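Local structure of alpha,alpha-trehalose-phosphate synthase (UDP-forming) (Burkholderia multivorans, 5UOF) at residues F161-H164 with I165-S169; V271-D275 with Y276-L280; R348-R352 with N353-A357; D372-L376 with V377-Y381; E440-A443 with R444-N448. The protein belongs to glycosyltransferase family 20 and has the GT-B fold, in which two Rossmann-like domains face each other. All coordinates share one frame; numbering follows the deposited sequence.

Contact 1 (F161-H164 with I165-S169)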
# COMPACT_ATOMS: atom_id res chain seq x y z
N PHE A 161 2.54 -4.12 -24.36
CA PHE A 161 1.79 -4.60 -23.21
C PHE A 161 0.86 -3.48 -22.77
O PHE A 161 1.25 -2.32 -22.77
CB PHE A 161 2.73 -4.98 -22.04
CG PHE A 161 2.02 -5.55 -20.83
CD1 PHE A 161 1.41 -6.80 -20.88
CD2 PHE A 161 2.01 -4.85 -19.62
CE1 PHE A 161 0.76 -7.33 -19.77
CE2 PHE A 161 1.37 -5.38 -18.50
CZ PHE A 161 0.75 -6.61 -18.57
N PHE A 162 -0.38 -3.83 -22.42
CA PHE A 162 -1.26 -2.88 -21.76
C PHE A 162 -1.77 -3.49 -20.46
O PHE A 162 -2.39 -4.56 -20.47
CB PHE A 162 -2.44 -2.43 -22.63
CG PHE A 162 -3.23 -1.33 -21.99
CD1 PHE A 162 -2.76 -0.03 -22.02
CD2 PHE A 162 -4.40 -1.60 -21.27
CE1 PHE A 162 -3.44 0.99 -21.38
CE2 PHE A 162 -5.10 -0.57 -20.65
CZ PHE A 162 -4.62 0.72 -20.70
N LEU A 163 -1.51 -2.80 -19.35
CA LEU A 163 -1.99 -3.21 -18.04
C LEU A 163 -3.34 -2.55 -17.77
O LEU A 163 -3.44 -1.32 -17.74
CB LEU A 163 -0.98 -2.81 -16.97
CG LEU A 163 -1.27 -3.36 -15.57
CD1 LEU A 163 -1.07 -4.90 -15.57
CD2 LEU A 163 -0.35 -2.68 -14.56
N HIS A 164 -4.38 -3.37 -17.57
CA HIS A 164 -5.71 -2.82 -17.35
C HIS A 164 -5.97 -2.46 -15.89
O HIS A 164 -6.88 -1.67 -15.61
CB HIS A 164 -6.77 -3.81 -17.82
CG HIS A 164 -6.76 -4.04 -19.30
ND1 HIS A 164 -7.81 -3.67 -20.11
CD2 HIS A 164 -5.82 -4.59 -20.10
CE1 HIS A 164 -7.52 -3.99 -21.36
NE2 HIS A 164 -6.32 -4.56 -21.38
N ILE A 165 -5.19 -3.01 -14.96
CA ILE A 165 -5.35 -2.75 -13.53
C ILE A 165 -4.30 -1.71 -13.11
O ILE A 165 -3.45 -1.34 -13.93
CB ILE A 165 -5.23 -4.06 -12.73
CG1 ILE A 165 -3.83 -4.67 -12.89
CG2 ILE A 165 -6.28 -5.06 -13.21
CD1 ILE A 165 -3.58 -5.79 -11.91
N PRO A 166 -4.34 -1.19 -11.89
CA PRO A 166 -3.32 -0.21 -11.47
C PRO A 166 -1.93 -0.82 -11.47
O PRO A 166 -1.76 -2.03 -11.40
CB PRO A 166 -3.75 0.16 -10.04
CG PRO A 166 -5.24 -0.21 -9.97
CD PRO A 166 -5.30 -1.47 -10.80
N PHE A 167 -0.92 0.05 -11.56
CA PHE A 167 0.44 -0.39 -11.26
C PHE A 167 0.88 0.30 -9.98
O PHE A 167 0.94 1.54 -9.94
CB PHE A 167 1.41 -0.09 -12.40
CG PHE A 167 2.71 -0.83 -12.26
CD1 PHE A 167 2.79 -2.15 -12.64
CD2 PHE A 167 3.83 -0.21 -11.70
CE1 PHE A 167 3.99 -2.86 -12.48
CE2 PHE A 167 5.02 -0.92 -11.55
CZ PHE A 167 5.10 -2.24 -11.95
N PRO A 168 1.18 -0.46 -8.93
CA PRO A 168 1.47 0.15 -7.63
C PRO A 168 2.83 0.82 -7.58
O PRO A 168 3.76 0.46 -8.30
CB PRO A 168 1.39 -1.03 -6.67
CG PRO A 168 1.86 -2.20 -7.50
CD PRO A 168 1.36 -1.92 -8.91
N SER A 169 2.93 1.82 -6.70
CA SER A 169 4.21 2.48 -6.44
C SER A 169 5.23 1.47 -5.89
O SER A 169 4.86 0.41 -5.39
CB SER A 169 4.00 3.63 -5.46
OG SER A 169 3.43 3.15 -4.26
O HOH W 1 -2.38 0.45 -15.76
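Leu163 meets Ile165 and Phe167 in the loop that leaves the C-terminal end of strand 159-162, a parallel strand of the larger sheet. The contact is local, between residues two to four apart in the loop. CD1 of Leu163 lies 3.9 Å from CG1 of Ile165. The other methyl, CD2, sits 3.7 Å from CD1 of Phe167, close to the plane of the ring and at its edge. CG of Leu163 is anti to the backbone N (chi1 -172°), which puts both methyls beside the chain that follows. The same CD2 also lies 3.5 Å from the carbonyl O of Pro166.

In this GT-B protein the loop is a strand-to-helix connection of a Rossmann-like domain, leading to helix 170-173. A water joins its two halves. It lies 2.9 Å from Leu163 O and 2.8 Å from Ile165 O, and further acceptors around it compete for its two protons. His164 turns another way. Its ring stands with one face toward CD2 of Phe162, and its NE2 is hydrogen-bonded to ND1 of His139. The backbone N of Ile165 is buried and has no partner in the model.

Contact 2 (V271-D275 with Y276-L280)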
# COMPACT_ATOMS: atom_id res chain seq x y z
N VAL A 271 -23.06 -0.61 -9.67
CA VAL A 271 -22.89 -1.87 -10.39
C VAL A 271 -21.44 -2.29 -10.22
O VAL A 271 -20.53 -1.57 -10.66
CB VAL A 271 -23.23 -1.76 -11.89
CG1 VAL A 271 -23.06 -3.09 -12.57
CG2 VAL A 271 -24.66 -1.26 -12.11
N ASP A 272 -21.21 -3.42 -9.55
CA ASP A 272 -19.86 -3.88 -9.24
C ASP A 272 -19.80 -5.39 -9.22
O ASP A 272 -20.66 -6.03 -8.64
CB ASP A 272 -19.38 -3.40 -7.86
CG ASP A 272 -19.42 -1.90 -7.69
OD1 ASP A 272 -20.53 -1.32 -7.59
OD2 ASP A 272 -18.33 -1.30 -7.59
N ARG A 273 -18.74 -5.96 -9.80
CA ARG A 273 -18.42 -7.33 -9.47
C ARG A 273 -17.94 -7.39 -8.02
O ARG A 273 -17.48 -6.40 -7.44
CB ARG A 273 -17.36 -7.89 -10.42
CG ARG A 273 -15.97 -7.36 -10.18
CD ARG A 273 -14.98 -7.90 -11.21
NE ARG A 273 -14.90 -9.36 -11.18
CZ ARG A 273 -14.03 -10.04 -10.45
NH1 ARG A 273 -13.17 -9.39 -9.67
NH2 ARG A 273 -14.01 -11.37 -10.48
N LEU A 274 -18.08 -8.56 -7.41
CA LEU A 274 -17.71 -8.71 -6.00
C LEU A 274 -16.22 -9.03 -5.92
O LEU A 274 -15.81 -10.16 -6.19
CB LEU A 274 -18.54 -9.81 -5.34
CG LEU A 274 -20.06 -9.61 -5.33
CD1 LEU A 274 -20.71 -10.64 -4.40
CD2 LEU A 274 -20.45 -8.19 -4.91
N ASP A 275 -15.41 -8.05 -5.54
CA ASP A 275 -14.04 -8.33 -5.13
C ASP A 275 -13.65 -7.31 -4.08
O ASP A 275 -14.37 -6.34 -3.82
CB ASP A 275 -13.06 -8.37 -6.33
CG ASP A 275 -12.92 -7.04 -7.03
OD1 ASP A 275 -12.58 -6.03 -6.38
OD2 ASP A 275 -13.12 -7.00 -8.27
N TYR A 276 -12.49 -7.55 -3.46
CA TYR A 276 -12.12 -6.74 -2.30
C TYR A 276 -11.62 -5.35 -2.66
O TYR A 276 -11.37 -4.55 -1.75
CB TYR A 276 -11.07 -7.48 -1.46
CG TYR A 276 -11.72 -8.51 -0.57
CD1 TYR A 276 -12.66 -8.13 0.38
CD2 TYR A 276 -11.42 -9.86 -0.71
CE1 TYR A 276 -13.28 -9.06 1.19
CE2 TYR A 276 -12.04 -10.81 0.11
CZ TYR A 276 -12.97 -10.39 1.06
OH TYR A 276 -13.60 -11.31 1.87
N SER A 277 -11.49 -5.01 -3.94
CA SER A 277 -11.15 -3.65 -4.29
C SER A 277 -12.36 -2.72 -4.34
O SER A 277 -12.19 -1.51 -4.47
CB SER A 277 -10.45 -3.60 -5.66
OG SER A 277 -11.38 -3.80 -6.71
N LYS A 278 -13.58 -3.26 -4.22
CA LYS A 278 -14.76 -2.46 -4.50
C LYS A 278 -15.28 -1.68 -3.30
O LYS A 278 -16.00 -0.69 -3.49
CB LYS A 278 -15.88 -3.36 -5.04
CG LYS A 278 -15.50 -4.08 -6.34
CD LYS A 278 -15.09 -3.07 -7.38
CE LYS A 278 -14.93 -3.72 -8.75
NZ LYS A 278 -14.54 -2.69 -9.73
N GLY A 279 -14.92 -2.08 -2.08
CA GLY A 279 -15.41 -1.36 -0.91
C GLY A 279 -16.91 -1.35 -0.79
O GLY A 279 -17.51 -0.30 -0.49
N LEU A 280 -17.55 -2.49 -1.05
CA LEU A 280 -19.01 -2.48 -1.11
C LEU A 280 -19.64 -2.37 0.28
O LEU A 280 -20.75 -1.86 0.40
CB LEU A 280 -19.50 -3.72 -1.85
CG LEU A 280 -19.19 -3.58 -3.35
CD1 LEU A 280 -19.30 -4.91 -4.09
CD2 LEU A 280 -20.13 -2.54 -3.96
O HOH W 2 -16.05 -5.13 -1.67
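Asp275 and Ser277 form the tight part of this contact. OD1 of Asp275 takes two hydrogen bonds. The hydroxyl OG of Ser277 donates to it at 2.6 Å from the syn side, slightly out of the carboxylate plane. The backbone N of Ser277 reaches the anti lone pair of the same oxygen at 2.9 Å. CG of Asp275 lies between its own N and carbonyl carbon (chi1 64°), which brings the carboxylate to the N-H and hydroxyl of Ser277. The other oxygen, OD2, receives NH1 of Arg273 in a salt bridge of 2.8 Å, again on the anti lone pair. Lys278 N closes the turn on Asp275 O at 3.2 Å. The Lys278 chain bends at chi2, and its CG passes 3.2 Å from Arg273 O. Leu274 CD2 and Leu280 CD1 also pack, at 3.6 Å, their side chains crossing at about a right angle.

The far end of Lys278 is looser. NZ stays 4.6 Å from Asp272 OD2, beyond a salt bridge, and pairs with Asp372 instead. Asp272 pairs with Arg283. Arg273 is exposed. Tyr276 is partly exposed, its side chain resting on helix 314-335.

A water bridges Asp275 O and Leu280 N. Asp275 to Lys278 is a type I beta turn, set in the loop between strand 266-271 and helix 280-293 of a Rossmann-like domain.

Contact 3 (R348-R352 with N353-A357). With EDO (1,2-ethanediol), chain O.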
# COMPACT_ATOMS: atom_id res chain seq x y z
N ARG A 348 -27.31 -10.54 -9.79
CA ARG A 348 -27.94 -10.87 -11.06
C ARG A 348 -27.18 -10.23 -12.21
O ARG A 348 -26.59 -9.15 -12.08
CB ARG A 348 -29.40 -10.37 -11.14
CG ARG A 348 -30.27 -10.71 -9.95
CD ARG A 348 -30.82 -12.12 -10.06
NE ARG A 348 -31.58 -12.50 -8.87
CZ ARG A 348 -31.14 -13.34 -7.94
NH1 ARG A 348 -29.94 -13.90 -8.06
NH2 ARG A 348 -31.89 -13.61 -6.89
N LYS A 349 -27.25 -10.89 -13.36
CA LYS A 349 -26.69 -10.38 -14.60
C LYS A 349 -27.81 -9.76 -15.44
O LYS A 349 -28.83 -10.41 -15.69
CB LYS A 349 -26.01 -11.51 -15.38
CG LYS A 349 -25.69 -11.19 -16.84
CD LYS A 349 -24.54 -10.20 -16.97
CE LYS A 349 -24.20 -9.94 -18.44
NZ LYS A 349 -23.72 -11.17 -19.15
N TYR A 350 -27.62 -8.51 -15.87
CA TYR A 350 -28.57 -7.84 -16.75
C TYR A 350 -27.90 -7.50 -18.08
O TYR A 350 -26.71 -7.20 -18.11
CB TYR A 350 -29.11 -6.54 -16.11
CG TYR A 350 -29.89 -6.83 -14.85
CD1 TYR A 350 -31.22 -7.20 -14.92
CD2 TYR A 350 -29.27 -6.78 -13.61
CE1 TYR A 350 -31.94 -7.48 -13.78
CE2 TYR A 350 -29.97 -7.08 -12.46
CZ TYR A 350 -31.30 -7.42 -12.55
OH TYR A 350 -32.01 -7.73 -11.42
N GLU A 351 -28.68 -7.56 -19.16
CA GLU A 351 -28.23 -7.06 -20.46
C GLU A 351 -27.58 -5.69 -20.32
O GLU A 351 -28.07 -4.83 -19.59
CB GLU A 351 -29.39 -6.94 -21.43
CG GLU A 351 -29.85 -8.18 -22.10
CD GLU A 351 -30.90 -7.85 -23.14
OE1 GLU A 351 -30.56 -7.11 -24.10
OE2 GLU A 351 -32.05 -8.27 -22.98
N ARG A 352 -26.49 -5.49 -21.07
CA ARG A 352 -25.74 -4.25 -20.96
C ARG A 352 -26.61 -3.04 -21.27
O ARG A 352 -26.55 -2.04 -20.55
CB ARG A 352 -24.54 -4.30 -21.90
CG ARG A 352 -23.77 -3.00 -22.01
CD ARG A 352 -22.59 -3.20 -22.95
NE ARG A 352 -21.92 -1.95 -23.27
CZ ARG A 352 -21.00 -1.39 -22.50
NH1 ARG A 352 -20.64 -1.97 -21.36
NH2 ARG A 352 -20.43 -0.25 -22.87
N ASN A 353 -27.42 -3.12 -22.32
CA ASN A 353 -28.20 -1.94 -22.70
C ASN A 353 -29.30 -1.65 -21.69
O ASN A 353 -29.71 -0.49 -21.54
CB ASN A 353 -28.78 -2.12 -24.09
CG ASN A 353 -27.74 -1.96 -25.17
OD1 ASN A 353 -26.57 -1.71 -24.88
ND2 ASN A 353 -28.16 -2.09 -26.42
N LEU A 354 -29.79 -2.68 -21.00
CA LEU A 354 -30.71 -2.46 -19.89
C LEU A 354 -30.05 -1.67 -18.77
O LEU A 354 -30.65 -0.74 -18.21
CB LEU A 354 -31.23 -3.81 -19.37
CG LEU A 354 -32.55 -3.84 -18.61
CD1 LEU A 354 -33.70 -3.39 -19.50
CD2 LEU A 354 -32.81 -5.23 -18.05
N LEU A 355 -28.80 -2.03 -18.41
CA LEU A 355 -28.08 -1.27 -17.39
C LEU A 355 -27.96 0.19 -17.79
O LEU A 355 -28.09 1.08 -16.94
CB LEU A 355 -26.69 -1.86 -17.16
CG LEU A 355 -26.57 -3.25 -16.53
CD1 LEU A 355 -25.10 -3.60 -16.32
CD2 LEU A 355 -27.34 -3.33 -15.22
N MET A 356 -27.70 0.46 -19.07
CA MET A 356 -27.60 1.85 -19.50
C MET A 356 -28.93 2.57 -19.31
O MET A 356 -28.97 3.72 -18.86
CB MET A 356 -27.14 1.94 -20.96
CG MET A 356 -25.84 1.16 -21.29
SD MET A 356 -24.46 1.62 -20.20
CE MET A 356 -23.30 0.30 -20.56
N ALA A 357 -30.05 1.89 -19.63
CA ALA A 357 -31.36 2.48 -19.38
C ALA A 357 -31.60 2.70 -17.89
O ALA A 357 -32.21 3.71 -17.50
CB ALA A 357 -32.46 1.60 -19.99
C1 EDO O . -31.78 -11.29 -14.79
O1 EDO O . -30.75 -12.13 -14.27
C2 EDO O . -33.06 -11.62 -14.03
O2 EDO O . -34.15 -11.65 -14.96
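Met356 CE lies over the centre of one face of the Arg352 guanidinium, 3.5 Å from CZ. The pair sits in the first turn of helix 352-361, which follows strand 343-346 in the parallel-sheet domain of the GT-B fold. Arg352 is extended from CG to NE, while Met356 bends at chi2 (-54°) and brings its methyl back across the flat group. On another side of the turn, Tyr350 meets Leu355. Its CB, rather than the end of its ring, faces the helix and lies 3.8 Å from CD2 of Leu355. The ring also approaches Leu354, but that leucine is modelled in two conformations and the contact holds for one of them.

The next shell is backbone. Glu351 is the N-cap residue, and its O accepts from Leu355 N at 3.1 Å. Arg352 O accepts from Met356 N at the same length of 3.1 Å.

Further out, other parts of the chain hold the guanidinium in place. NH1 forms a salt bridge with Glu380, and NE bonds to Ser28 O. These bonds probably fix the flat group under the methionine methyl. The Glu351 carboxylate is hydrogen-bonded to the hydroxyl of Tyr249. At the outer end of the loop a 1,2-ethanediol molecule, probably from the crystallisation liquor, donates from O1 to Lys349 O at 2.9 Å.

Contact 4 (D372-L376 with V377-Y381)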
# COMPACT_ATOMS: atom_id res chain seq x y z
N ASP A 372 -9.17 1.09 -8.39
CA ASP A 372 -9.62 0.61 -9.70
C ASP A 372 -8.72 1.19 -10.78
O ASP A 372 -8.44 2.39 -10.78
CB ASP A 372 -11.08 1.03 -9.92
CG ASP A 372 -11.78 0.23 -11.02
OD1 ASP A 372 -11.17 0.00 -12.09
OD2 ASP A 372 -12.96 -0.14 -10.82
N GLY A 373 -8.24 0.33 -11.68
CA GLY A 373 -7.38 0.82 -12.75
C GLY A 373 -8.03 1.92 -13.57
O GLY A 373 -7.34 2.83 -14.06
N MET A 374 -9.34 1.84 -13.76
CA MET A 374 -10.04 2.85 -14.56
C MET A 374 -11.46 3.01 -14.04
O MET A 374 -11.78 4.03 -13.43
CB MET A 374 -10.01 2.46 -16.05
CG MET A 374 -10.76 3.43 -16.98
SD MET A 374 -10.22 5.15 -16.79
CE MET A 374 -8.46 5.03 -17.13
N ASN A 375 -12.28 1.97 -14.25
CA ASN A 375 -13.70 1.85 -13.93
C ASN A 375 -14.54 2.38 -15.09
O ASN A 375 -14.81 3.58 -15.20
CB ASN A 375 -14.11 2.55 -12.63
CG ASN A 375 -15.46 2.07 -12.15
OD1 ASN A 375 -16.47 2.36 -12.79
ND2 ASN A 375 -15.47 1.30 -11.08
N LEU A 376 -14.97 1.46 -15.96
CA LEU A 376 -15.79 1.85 -17.10
C LEU A 376 -17.25 2.09 -16.72
O LEU A 376 -17.94 2.82 -17.43
CB LEU A 376 -15.68 0.79 -18.20
CG LEU A 376 -14.26 0.61 -18.75
CD1 LEU A 376 -14.19 -0.57 -19.70
CD2 LEU A 376 -13.77 1.88 -19.44
N VAL A 377 -17.72 1.52 -15.61
CA VAL A 377 -19.08 1.85 -15.16
C VAL A 377 -19.22 3.35 -14.93
O VAL A 377 -20.24 3.94 -15.29
CB VAL A 377 -19.45 1.03 -13.90
CG1 VAL A 377 -20.63 1.65 -13.18
CG2 VAL A 377 -19.76 -0.41 -14.30
N ALA A 378 -18.19 4.00 -14.36
CA ALA A 378 -18.28 5.45 -14.18
C ALA A 378 -18.48 6.17 -15.51
O ALA A 378 -19.30 7.09 -15.61
CB ALA A 378 -17.03 5.97 -13.46
N LYS A 379 -17.75 5.75 -16.55
CA LYS A 379 -17.87 6.42 -17.85
C LYS A 379 -19.21 6.08 -18.51
O LYS A 379 -19.85 6.96 -19.10
CB LYS A 379 -16.69 6.02 -18.74
CG LYS A 379 -15.33 6.41 -18.13
CD LYS A 379 -14.18 6.26 -19.12
CE LYS A 379 -12.88 6.88 -18.55
NZ LYS A 379 -11.73 6.81 -19.52
N GLU A 380 -19.63 4.82 -18.41
CA GLU A 380 -20.93 4.40 -18.93
C GLU A 380 -22.06 5.14 -18.24
O GLU A 380 -23.07 5.48 -18.88
CB GLU A 380 -21.11 2.90 -18.74
CG GLU A 380 -20.18 2.06 -19.59
CD GLU A 380 -20.02 0.64 -19.08
OE1 GLU A 380 -20.69 0.26 -18.11
OE2 GLU A 380 -19.22 -0.11 -19.68
N TYR A 381 -21.93 5.38 -16.93
CA TYR A 381 -22.96 6.11 -16.21
C TYR A 381 -23.16 7.50 -16.80
O TYR A 381 -24.28 7.90 -17.13
CB TYR A 381 -22.62 6.20 -14.71
CG TYR A 381 -23.76 6.89 -14.01
CD1 TYR A 381 -24.90 6.18 -13.66
CD2 TYR A 381 -23.73 8.27 -13.79
CE1 TYR A 381 -25.98 6.82 -13.08
CE2 TYR A 381 -24.80 8.92 -13.19
CZ TYR A 381 -25.93 8.19 -12.84
OH TYR A 381 -27.01 8.82 -12.28
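Asn375 OD1 accepts a hydrogen bond from Ala378 N at 2.8 Å, in the plane of the side-chain carbonyl. Asn375 is the N-cap residue, and this is the capping bond of helix 376-384. Its CG is anti to the backbone N (chi1 -163°), which swings the amide toward the first turn. The other end of the amide is held as well. ND2 donates to Asp372 OD2 at 2.9 Å, meeting the carboxylate from above its plane. Asp372 OD1 accepts from Met374 N at 3.1 Å, an Asx turn. One carboxylate therefore holds both the turn and the capping amide. Within the helix, Glu380 N bonds to Leu376 O at 2.8 Å.

Residues 372-376 end the loop that joins strand 364-367 of the parallel sheet to helix 376-384, a strand-to-helix connection of one Rossmann-like domain of the GT-B fold. Ala378 and Val377 rest on Val367 of that strand.

Side-chain packing is lighter. Met374 SD lies against the end of Lys379, 3.5 Å from NZ and 3.6 Å from CE, and the two side chains cross at about a right angle. Met374 bends at chi2 and chi3, while Lys379 runs out straight beyond CG. Glu380 CG passes 3.2 Å from Leu376 O.

The charged end of Lys379 finds its partners further off. NZ forms a salt bridge with Glu404 and a hydrogen bond with Ile235 O.

Contact 5 (E440-A443 with R444-N448). With EDO (1,2-ethanediol), chain G.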
# COMPACT_ATOMS: atom_id res chain seq x y z
N GLU A 440 -19.08 18.84 -18.60
CA GLU A 440 -17.64 18.75 -18.36
C GLU A 440 -17.15 17.31 -18.54
O GLU A 440 -16.17 17.06 -19.25
CB GLU A 440 -17.35 19.28 -16.96
CG GLU A 440 -15.91 19.18 -16.51
CD GLU A 440 -15.72 19.80 -15.14
OE1 GLU A 440 -16.63 20.51 -14.67
OE2 GLU A 440 -14.68 19.57 -14.51
N ASN A 441 -17.84 16.35 -17.91
CA ASN A 441 -17.44 14.95 -18.03
C ASN A 441 -17.66 14.42 -19.45
O ASN A 441 -16.81 13.70 -19.99
CB ASN A 441 -18.22 14.10 -17.03
CG ASN A 441 -17.69 14.23 -15.62
OD1 ASN A 441 -16.58 14.68 -15.41
ND2 ASN A 441 -18.50 13.84 -14.63
N LEU A 442 -18.79 14.76 -20.06
CA LEU A 442 -19.10 14.24 -21.39
C LEU A 442 -18.09 14.73 -22.42
O LEU A 442 -17.72 13.98 -23.35
CB LEU A 442 -20.52 14.65 -21.77
CG LEU A 442 -21.01 14.25 -23.16
CD1 LEU A 442 -20.89 12.74 -23.35
CD2 LEU A 442 -22.45 14.70 -23.34
N ALA A 443 -17.63 15.97 -22.29
CA ALA A 443 -16.61 16.48 -23.21
C ALA A 443 -15.32 15.68 -23.09
O ALA A 443 -14.68 15.37 -24.10
CB ALA A 443 -16.36 17.96 -22.96
N ARG A 444 -14.94 15.31 -21.86
CA ARG A 444 -13.76 14.47 -21.68
C ARG A 444 -13.97 13.09 -22.28
O ARG A 444 -13.06 12.53 -22.92
CB ARG A 444 -13.42 14.36 -20.19
CG ARG A 444 -13.01 15.68 -19.52
CD ARG A 444 -11.74 16.29 -20.14
NE ARG A 444 -10.58 15.40 -20.05
CZ ARG A 444 -9.69 15.40 -19.06
NH1 ARG A 444 -9.82 16.24 -18.04
NH2 ARG A 444 -8.66 14.55 -19.10
N LEU A 445 -15.16 12.50 -22.10
CA LEU A 445 -15.41 11.19 -22.69
C LEU A 445 -15.32 11.24 -24.21
O LEU A 445 -14.82 10.31 -24.85
CB LEU A 445 -16.78 10.65 -22.29
CG LEU A 445 -16.99 10.39 -20.80
CD1 LEU A 445 -18.42 9.93 -20.54
CD2 LEU A 445 -16.00 9.32 -20.32
N ARG A 446 -15.82 12.33 -24.81
CA ARG A 446 -15.81 12.43 -26.26
C ARG A 446 -14.42 12.67 -26.81
O ARG A 446 -14.14 12.31 -27.97
CB ARG A 446 -16.76 13.53 -26.71
CG ARG A 446 -18.23 13.15 -26.59
CD ARG A 446 -19.11 14.32 -27.01
NE ARG A 446 -20.50 13.92 -27.14
CZ ARG A 446 -21.54 14.74 -26.96
NH1 ARG A 446 -21.34 16.01 -26.61
NH2 ARG A 446 -22.78 14.28 -27.10
N ALA A 447 -13.54 13.30 -26.03
CA ALA A 447 -12.18 13.59 -26.48
C ALA A 447 -11.23 12.43 -26.25
O ALA A 447 -10.12 12.45 -26.77
CB ALA A 447 -11.64 14.84 -25.79
N ASN A 448 -11.64 11.43 -25.47
CA ASN A 448 -10.85 10.22 -25.26
C ASN A 448 -11.79 9.02 -25.37
O ASN A 448 -11.96 8.24 -24.43
CB ASN A 448 -10.14 10.25 -23.90
CG ASN A 448 -9.34 8.99 -23.67
OD1 ASN A 448 -8.79 8.43 -24.61
ND2 ASN A 448 -9.31 8.52 -22.42
C1 EDO G . -11.53 10.57 -31.15
O1 EDO G . -12.83 10.03 -31.47
C2 EDO G . -11.62 11.43 -29.89
O2 EDO G . -12.18 10.67 -28.80
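Leu442 and Arg446 pack one turn apart near the C-terminal end of helix 431-447. In side-chain packing, a leucine methyl lies over the guanidinium face: CD2 of Leu442 is offset toward the rim of the group, 3.7 Å from NH1 of Arg446. The leucine CG, anti to its backbone N (chi1 177°), carries the methyls toward the extended arginine; the two chains cross at a slant. Both residues also touch Pro239 of helix 239-248.

In charge pairing, NE of Arg446 forms a salt bridge with Asp240, which would hold the guanidinium against the leucine.

The backbone bonds are of the alpha-helical i to i+4 kind. Leu445 N reaches Asn441 O at 2.9 Å, and Arg446 N reaches Leu442 O at the same 2.9 Å. Ala447 N to Ala443 O is longer, at 3.1 Å. The bond from Arg444 N to Glu440 O is weak. Side-chain polar atoms find partners beyond this turn: Asn441 OD1 takes Gly407 N, and Glu440 OE2 takes the Thr406 hydroxyl.

Asn448 is the first residue to leave helical geometry. Beside it a 1,2-ethanediol molecule, probably from the crystallisation liquor, donates from O2 to Arg446 O at 2.7 Å.

In the fold
All five contacts are local and follow one another along the chain; none nests or crosses. Contact 1 lies in the loop after strand 159-162 of the mixed sheet. Contacts 2, 3 and 4 then lie where strands 266-271, 343-346 and 364-367 of the parallel sheet pass to their helices. Contact 5 lies near the end of helix 431-447. Contact 4 is the hub. It meets contact 1 where Pro166 packs on Gly373, across the two domains. It is joined to contact 2 by the Lys278-Asp372 salt bridge and to contact 3 by Arg352-Glu380. Leu445 of contact 5 packs on Lys379 O. Contacts 1 and 3 lie about 28 Å apart between centres.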